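Local structure of nucleoporin nup120 (Schizosaccharomyces pombe, 4GQ2) at residues 50-53 and 54-58; 177-180 and 181-185; 335-338 and 339-343. The protein serves as a structural component of the nuclear pore complex, whose nucleoporins can also dock transiently associated nuclear transport factors. All coordinates share one frame; numbering follows the deposited sequence.

Contact 1 of 3, residues 50-53 and 54-58; sequences LFKK and ECVAY
Cys55 lays its CB over one face of the Phe51 ring, 4.1 Å from the ring centroid, in a CH-pi contact displaced toward the rim. The thiol follows obliquely, with Cys55 SG 4.0 Å from Phe51 CD1, a Cys sulfur-aromatic contact. Val56 comes to the same ring with its CG2 branch, 3.6 Å from Phe51 CE2, and the two side chains cross at about a right angle. Phe51 can reach both because its CG stands opposite the backbone N (chi1 -174°), which turns the ring along the helix toward its C-terminal end. Phe51 and Cys55 stand one turn apart at the C-terminal turn of helix 46-55, and Val56 follows in the loop that leads to strand 59-64. In the backbone, Glu54 N donates to Leu50 O (3.0 Å) and Cys55 N to Phe51 O (2.7 Å), while Glu54 N also reaches Phe51 O weakly. Glu54 CG packs on Leu50 CD2 at 3.5 Å. A bend at chi2 (-83°) then swings its carboxylate toward partners beyond the helix, a hydrogen bond from Asn81 to OE1 and a salt bridge from Lys453 to OE2. Helix 434-443 packs against Leu50 through Leu442, and against Phe51 and Cys55 through Glu435.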
loop_
_atom_site.group_PDB
_atom_site.type_symbol
_atom_site.label_atom_id
_atom_site.label_comp_id
_atom_site.label_asym_id
_atom_site.label_seq_id
_atom_site.Cartn_x
_atom_site.Cartn_y
_atom_site.Cartn_z
ATOM N N LEU A 50 -13.420 13.332 -22.550
ATOM C CA LEU A 50 -14.032 13.445 -21.233
ATOM C C LEU A 50 -12.943 13.669 -20.176
ATOM O O LEU A 50 -13.049 14.569 -19.341
ATOM C CB LEU A 50 -14.802 12.160 -20.912
ATOM C CG LEU A 50 -16.097 12.159 -20.094
ATOM C CD1 LEU A 50 -16.194 10.855 -19.311
ATOM C CD2 LEU A 50 -16.226 13.346 -19.158
ATOM N N PHE A 51 -11.901 12.842 -20.226
ATOM C CA PHE A 51 -10.779 12.956 -19.310
ATOM C C PHE A 51 -10.137 14.332 -19.435
ATOM O O PHE A 51 -9.979 15.037 -18.438
ATOM C CB PHE A 51 -9.743 11.847 -19.565
ATOM C CG PHE A 51 -8.634 11.824 -18.556
ATOM C CD1 PHE A 51 -8.861 11.344 -17.268
ATOM C CD2 PHE A 51 -7.372 12.295 -18.880
ATOM C CE1 PHE A 51 -7.844 11.339 -16.323
ATOM C CE2 PHE A 51 -6.349 12.291 -17.937
ATOM C CZ PHE A 51 -6.583 11.814 -16.658
ATOM N N LYS A 52 -9.801 14.709 -20.670
ATOM C CA LYS A 52 -9.184 16.005 -20.965
ATOM C C LYS A 52 -10.025 17.182 -20.506
ATOM O O LYS A 52 -9.498 18.146 -19.939
ATOM C CB LYS A 52 -8.870 16.136 -22.458
ATOM C CG LYS A 52 -7.699 15.279 -22.923
ATOM C CD LYS A 52 -7.233 15.709 -24.304
ATOM C CE LYS A 52 -6.369 14.642 -24.955
ATOM N NZ LYS A 52 -5.690 15.154 -26.177
ATOM N N LYS A 53 -11.333 17.098 -20.724
ATOM C CA LYS A 53 -12.216 18.206 -20.380
ATOM C C LYS A 53 -12.305 18.361 -18.870
ATOM O O LYS A 53 -12.285 19.482 -18.358
ATOM C CB LYS A 53 -13.606 18.015 -20.985
ATOM C CG LYS A 53 -14.498 19.242 -20.890
ATOM C CD LYS A 53 -15.868 18.998 -21.496
ATOM C CE LYS A 53 -16.745 20.233 -21.355
ATOM N NZ LYS A 53 -18.131 19.981 -21.835
ATOM N N GLU A 54 -12.363 17.234 -18.164
ATOM C CA GLU A 54 -12.652 17.235 -16.727
ATOM C C GLU A 54 -11.434 17.198 -15.801
ATOM O O GLU A 54 -11.534 17.631 -14.660
ATOM C CB GLU A 54 -13.580 16.070 -16.362
ATOM C CG GLU A 54 -14.805 15.928 -17.260
ATOM C CD GLU A 54 -15.968 16.824 -16.872
ATOM O OE1 GLU A 54 -15.976 17.354 -15.743
ATOM O OE2 GLU A 54 -16.889 16.988 -17.702
ATOM N N CYS A 55 -10.301 16.680 -16.281
ATOM C CA CYS A 55 -9.192 16.305 -15.388
ATOM C C CYS A 55 -7.823 16.830 -15.784
ATOM O O CYS A 55 -6.875 16.688 -15.030
ATOM C CB CYS A 55 -9.100 14.786 -15.272
ATOM S SG CYS A 55 -10.676 13.980 -14.942
ATOM N N VAL A 56 -7.715 17.409 -16.972
ATOM C CA VAL A 56 -6.434 17.880 -17.467
ATOM C C VAL A 56 -6.483 19.395 -17.497
ATOM O O VAL A 56 -7.081 19.979 -18.396
ATOM C CB VAL A 56 -6.117 17.318 -18.872
ATOM C CG1 VAL A 56 -4.773 17.825 -19.362
ATOM C CG2 VAL A 56 -6.136 15.791 -18.863
ATOM N N ALA A 57 -5.862 20.017 -16.496
ATOM C CA ALA A 57 -5.832 21.468 -16.368
ATOM C C ALA A 57 -5.087 22.086 -17.549
ATOM O O ALA A 57 -4.178 21.463 -18.101
ATOM C CB ALA A 57 -5.179 21.873 -15.041
ATOM N N TYR A 58 -5.489 23.294 -17.946
ATOM C CA TYR A 58 -4.774 24.031 -18.999
ATOM C C TYR A 58 -3.988 25.217 -18.435
ATOM O O TYR A 58 -3.254 25.893 -19.166
ATOM C CB TYR A 58 -5.708 24.464 -20.140
ATOM C CG TYR A 58 -6.923 25.249 -19.707
ATOM C CD1 TYR A 58 -6.864 26.629 -19.529
ATOM C CD2 TYR A 58 -8.138 24.611 -19.489
ATOM C CE1 TYR A 58 -7.983 27.349 -19.134
ATOM C CE2 TYR A 58 -9.263 25.321 -19.099
ATOM C CZ TYR A 58 -9.181 26.686 -18.922
ATOM O OH TYR A 58 -10.301 27.377 -18.530
#

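Contact 2 of 3, residues 177-180 and 181-185; sequences AAIS and TSEIC
Ser180 holds its OG between its own backbone N and carbonyl carbon (chi1 68°), which turns the hydroxyl back over the turn toward Ser182 and Glu183. There Ser182 N donates to Ser180 OG at 3.2 Å in a nearly straight bond (164°), forming an ST turn, and Glu183 N adds a weak bond to the same oxygen. Ser180 OG in turn donates to Glu183 OE1 at 3.0 Å, on the anti side of the carboxylate. One oxygen therefore ties together the turn backbone and a side chain. At the mouth of the turn, Glu183 O accepts from both Ile179 N (2.8 Å) and Ser180 N (3.0 Å), a pattern like that of a classic beta bulge. Ile179 leans its CG1 against Cys185 SG at 3.8 Å, where Leu264 also packs. Regular pairing begins with Ala178 and Ile184, a non-hydrogen-bonded pair, and continues with Ala177 and Cys185, a hydrogen-bonded pair closed by Ala177 N to Cys185 O (3.0 Å) and by the return bond from Cys185 N. Tyr130 and Tyr140 of the preceding sheet donate to Ser180 O and Thr181 O, so this beta hairpin, opening a four-stranded antiparallel blade of the propeller, is also tied to the neighbouring blade.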
loop_
_atom_site.group_PDB
_atom_site.type_symbol
_atom_site.label_atom_id
_atom_site.label_comp_id
_atom_site.label_asym_id
_atom_site.label_seq_id
_atom_site.Cartn_x
_atom_site.Cartn_y
_atom_site.Cartn_z
ATOM N N ALA A 177 -2.118 41.108 -12.968
ATOM C CA ALA A 177 -1.201 41.174 -11.836
ATOM C C ALA A 177 -1.894 41.873 -10.677
ATOM O O ALA A 177 -2.122 43.086 -10.715
ATOM C CB ALA A 177 0.098 41.885 -12.210
ATOM N N ALA A 178 -2.255 41.089 -9.665
ATOM C CA ALA A 178 -2.807 41.608 -8.421
ATOM C C ALA A 178 -1.846 42.628 -7.818
ATOM O O ALA A 178 -0.645 42.381 -7.715
ATOM C CB ALA A 178 -3.047 40.466 -7.442
ATOM N N ILE A 179 -2.378 43.783 -7.439
ATOM C CA ILE A 179 -1.570 44.830 -6.812
ATOM C C ILE A 179 -1.750 44.759 -5.299
ATOM O O ILE A 179 -0.820 45.026 -4.536
ATOM C CB ILE A 179 -1.955 46.232 -7.350
ATOM C CG1 ILE A 179 -1.650 46.348 -8.852
ATOM C CG2 ILE A 179 -1.282 47.348 -6.556
ATOM C CD1 ILE A 179 -0.273 45.865 -9.268
ATOM N N SER A 180 -2.957 44.370 -4.890
ATOM C CA SER A 180 -3.363 44.329 -3.495
ATOM C C SER A 180 -4.683 43.573 -3.379
ATOM O O SER A 180 -5.184 43.015 -4.362
ATOM C CB SER A 180 -3.549 45.752 -2.961
ATOM O OG SER A 180 -4.664 46.377 -3.579
ATOM N N THR A 181 -5.254 43.583 -2.179
ATOM C CA THR A 181 -6.545 42.949 -1.925
ATOM C C THR A 181 -7.718 43.728 -2.509
ATOM O O THR A 181 -8.860 43.288 -2.414
ATOM C CB THR A 181 -6.788 42.710 -0.418
ATOM O OG1 THR A 181 -6.268 43.811 0.342
ATOM C CG2 THR A 181 -6.113 41.424 0.026
ATOM N N SER A 182 -7.442 44.875 -3.119
ATOM C CA SER A 182 -8.504 45.678 -3.716
ATOM C C SER A 182 -8.133 46.221 -5.093
ATOM O O SER A 182 -8.986 46.762 -5.803
ATOM C CB SER A 182 -8.901 46.820 -2.778
ATOM O OG SER A 182 -7.828 47.731 -2.606
ATOM N N GLU A 183 -6.867 46.062 -5.474
ATOM C CA GLU A 183 -6.373 46.582 -6.749
ATOM C C GLU A 183 -5.748 45.500 -7.615
ATOM O O GLU A 183 -4.982 44.667 -7.134
ATOM C CB GLU A 183 -5.361 47.712 -6.519
ATOM C CG GLU A 183 -5.952 48.992 -5.937
ATOM C CD GLU A 183 -4.925 49.814 -5.179
ATOM O OE1 GLU A 183 -4.449 49.355 -4.114
ATOM O OE2 GLU A 183 -4.600 50.926 -5.646
ATOM N N ILE A 184 -6.084 45.531 -8.899
ATOM C CA ILE A 184 -5.502 44.628 -9.887
ATOM C C ILE A 184 -5.296 45.343 -11.228
ATOM O O ILE A 184 -6.081 46.209 -11.610
ATOM C CB ILE A 184 -6.362 43.348 -10.070
ATOM C CG1 ILE A 184 -5.713 42.393 -11.076
ATOM C CG2 ILE A 184 -7.788 43.691 -10.495
ATOM C CD1 ILE A 184 -5.920 40.934 -10.760
ATOM N N CYS A 185 -4.224 44.984 -11.923
ATOM C CA CYS A 185 -3.992 45.449 -13.280
ATOM C C CYS A 185 -4.291 44.353 -14.287
ATOM O O CYS A 185 -3.959 43.188 -14.071
ATOM C CB CYS A 185 -2.552 45.915 -13.454
ATOM S SG CYS A 185 -2.137 47.363 -12.465
#

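Contact 3 of 3, residues 335-338 and 339-343; sequences PSLP and DDEFI
Glu341 turns one face of its carboxylate to the backbone of Leu337 and Pro338. Over that face sits Pro338 O, 3.0 Å from Glu341 CD and almost straight above it. On the same side, but further out, Leu337 CB lies 3.5 Å from Glu341 OE2, and Pro338 CD approaches that oxygen at 3.4 Å from beyond its end of the group. The proline nitrogen has no hydrogen to offer, and two acceptors cannot share a bond, so the carboxylate meets these neighbours by close approach without a hydrogen bond. What satisfies OE2 comes from elsewhere: His307 NE2 is hydrogen-bonded to it, and His307 also packs on the Pro338 ring together with Trp345. Glu341 comes back over Pro338 with CG beside its own backbone N (chi1 -67°) and a bend at chi2, and the two side chains are oblique to each other.

The backbone bends between the two residues. Asp339 OD1 accepts from Asp340 N at 2.8 Å, met on its anti side, which probably steadies the start of the bend. Asp340 O then takes two donors, Phe342 N at 2.8 Å and Ile343 N at 3.1 Å. The first of these closes an inverse gamma turn centred on Glu341, within a surface loop that leads from strand 324-328 of one propeller sheet to strand 346-354 of the next.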
loop_
_atom_site.group_PDB
_atom_site.type_symbol
_atom_site.label_atom_id
_atom_site.label_comp_id
_atom_site.label_asym_id
_atom_site.label_seq_id
_atom_site.Cartn_x
_atom_site.Cartn_y
_atom_site.Cartn_z
ATOM N N PRO A 335 21.364 28.301 -21.623
ATOM C CA PRO A 335 20.930 26.988 -21.154
ATOM C C PRO A 335 21.741 25.876 -21.792
ATOM O O PRO A 335 22.250 26.040 -22.902
ATOM C CB PRO A 335 19.473 26.897 -21.637
ATOM C CG PRO A 335 19.050 28.306 -21.871
ATOM C CD PRO A 335 20.290 29.001 -22.350
ATOM N N SER A 336 21.859 24.756 -21.086
ATOM C CA SER A 336 22.469 23.556 -21.640
ATOM C C SER A 336 21.546 22.993 -22.715
ATOM O O SER A 336 20.413 23.457 -22.876
ATOM C CB SER A 336 22.676 22.522 -20.541
ATOM O OG SER A 336 22.770 23.150 -19.276
ATOM N N LEU A 337 22.029 21.999 -23.450
ATOM C CA LEU A 337 21.223 21.339 -24.469
ATOM C C LEU A 337 20.154 20.433 -23.836
ATOM O O LEU A 337 20.484 19.562 -23.026
ATOM C CB LEU A 337 22.118 20.541 -25.434
ATOM C CG LEU A 337 23.023 19.413 -24.908
ATOM C CD1 LEU A 337 23.212 18.329 -25.961
ATOM C CD2 LEU A 337 24.370 19.925 -24.406
ATOM N N PRO A 338 18.863 20.676 -24.147
ATOM C CA PRO A 338 17.905 19.594 -23.973
ATOM C C PRO A 338 18.190 18.477 -24.974
ATOM O O PRO A 338 18.777 18.726 -26.026
ATOM C CB PRO A 338 16.563 20.270 -24.258
ATOM C CG PRO A 338 16.770 21.666 -23.783
ATOM C CD PRO A 338 18.179 21.984 -24.214
ATOM N N ASP A 339 17.763 17.267 -24.633
ATOM C CA ASP A 339 18.197 16.026 -25.290
ATOM C C ASP A 339 18.181 15.978 -26.828
ATOM O O ASP A 339 19.202 16.251 -27.465
ATOM C CB ASP A 339 17.411 14.853 -24.708
ATOM C CG ASP A 339 15.974 15.212 -24.435
ATOM O OD1 ASP A 339 15.189 15.289 -25.405
ATOM O OD2 ASP A 339 15.637 15.439 -23.255
ATOM N N ASP A 340 17.039 15.625 -27.418
ATOM C CA ASP A 340 16.980 15.311 -28.851
ATOM C C ASP A 340 16.519 16.477 -29.730
ATOM O O ASP A 340 15.364 16.530 -30.153
ATOM C CB ASP A 340 16.117 14.065 -29.095
ATOM C CG ASP A 340 16.856 12.772 -28.792
ATOM O OD1 ASP A 340 17.985 12.591 -29.298
ATOM O OD2 ASP A 340 16.303 11.926 -28.057
ATOM N N GLU A 341 17.444 17.387 -30.025
ATOM C CA GLU A 341 17.122 18.614 -30.762
ATOM C C GLU A 341 16.960 18.455 -32.284
ATOM O O GLU A 341 17.643 19.108 -33.081
ATOM C CB GLU A 341 18.104 19.729 -30.400
ATOM C CG GLU A 341 17.976 20.195 -28.957
ATOM C CD GLU A 341 19.307 20.590 -28.338
ATOM O OE1 GLU A 341 20.363 20.151 -28.841
ATOM O OE2 GLU A 341 19.299 21.327 -27.331
ATOM N N PHE A 342 16.065 17.550 -32.666
ATOM C CA PHE A 342 15.410 17.587 -33.972
ATOM C C PHE A 342 13.893 17.536 -33.748
ATOM O O PHE A 342 13.104 17.585 -34.697
ATOM C CB PHE A 342 15.909 16.490 -34.928
ATOM C CG PHE A 342 16.412 15.249 -34.244
ATOM C CD1 PHE A 342 15.531 14.249 -33.838
ATOM C CD2 PHE A 342 17.776 15.069 -34.024
ATOM C CE1 PHE A 342 15.999 13.101 -33.213
ATOM C CE2 PHE A 342 18.249 13.924 -33.401
ATOM C CZ PHE A 342 17.359 12.939 -32.996
ATOM N N ILE A 343 13.513 17.431 -32.472
ATOM C CA ILE A 343 12.165 17.760 -31.992
ATOM C C ILE A 343 12.247 19.032 -31.130
ATOM O O ILE A 343 13.223 19.216 -30.394
ATOM C CB ILE A 343 11.488 16.595 -31.218
ATOM C CG1 ILE A 343 12.398 16.017 -30.126
ATOM C CG2 ILE A 343 11.046 15.498 -32.177
ATOM C CD1 ILE A 343 12.162 16.584 -28.738
#

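From the N terminus, contact 1 comes first, at the C-terminal turn of helix 46-55, where the chain heads into strand 59-64 and helices 434-443 and 453-459 pack alongside. Contact 2 follows as the tight turn between strands 173-178 and 183-188, within one four-stranded sheet. Contact 3 then bends the connection between two sheets, after strand 324-328 and before strand 346-354. Each is a local closure, and the three run in series, neither enclosing nor crossing one another. The centre of contact 1 lies about 29 Å from that of each of the others, and the centres of contacts 2 and 3 are about 39 Å apart; none touches another.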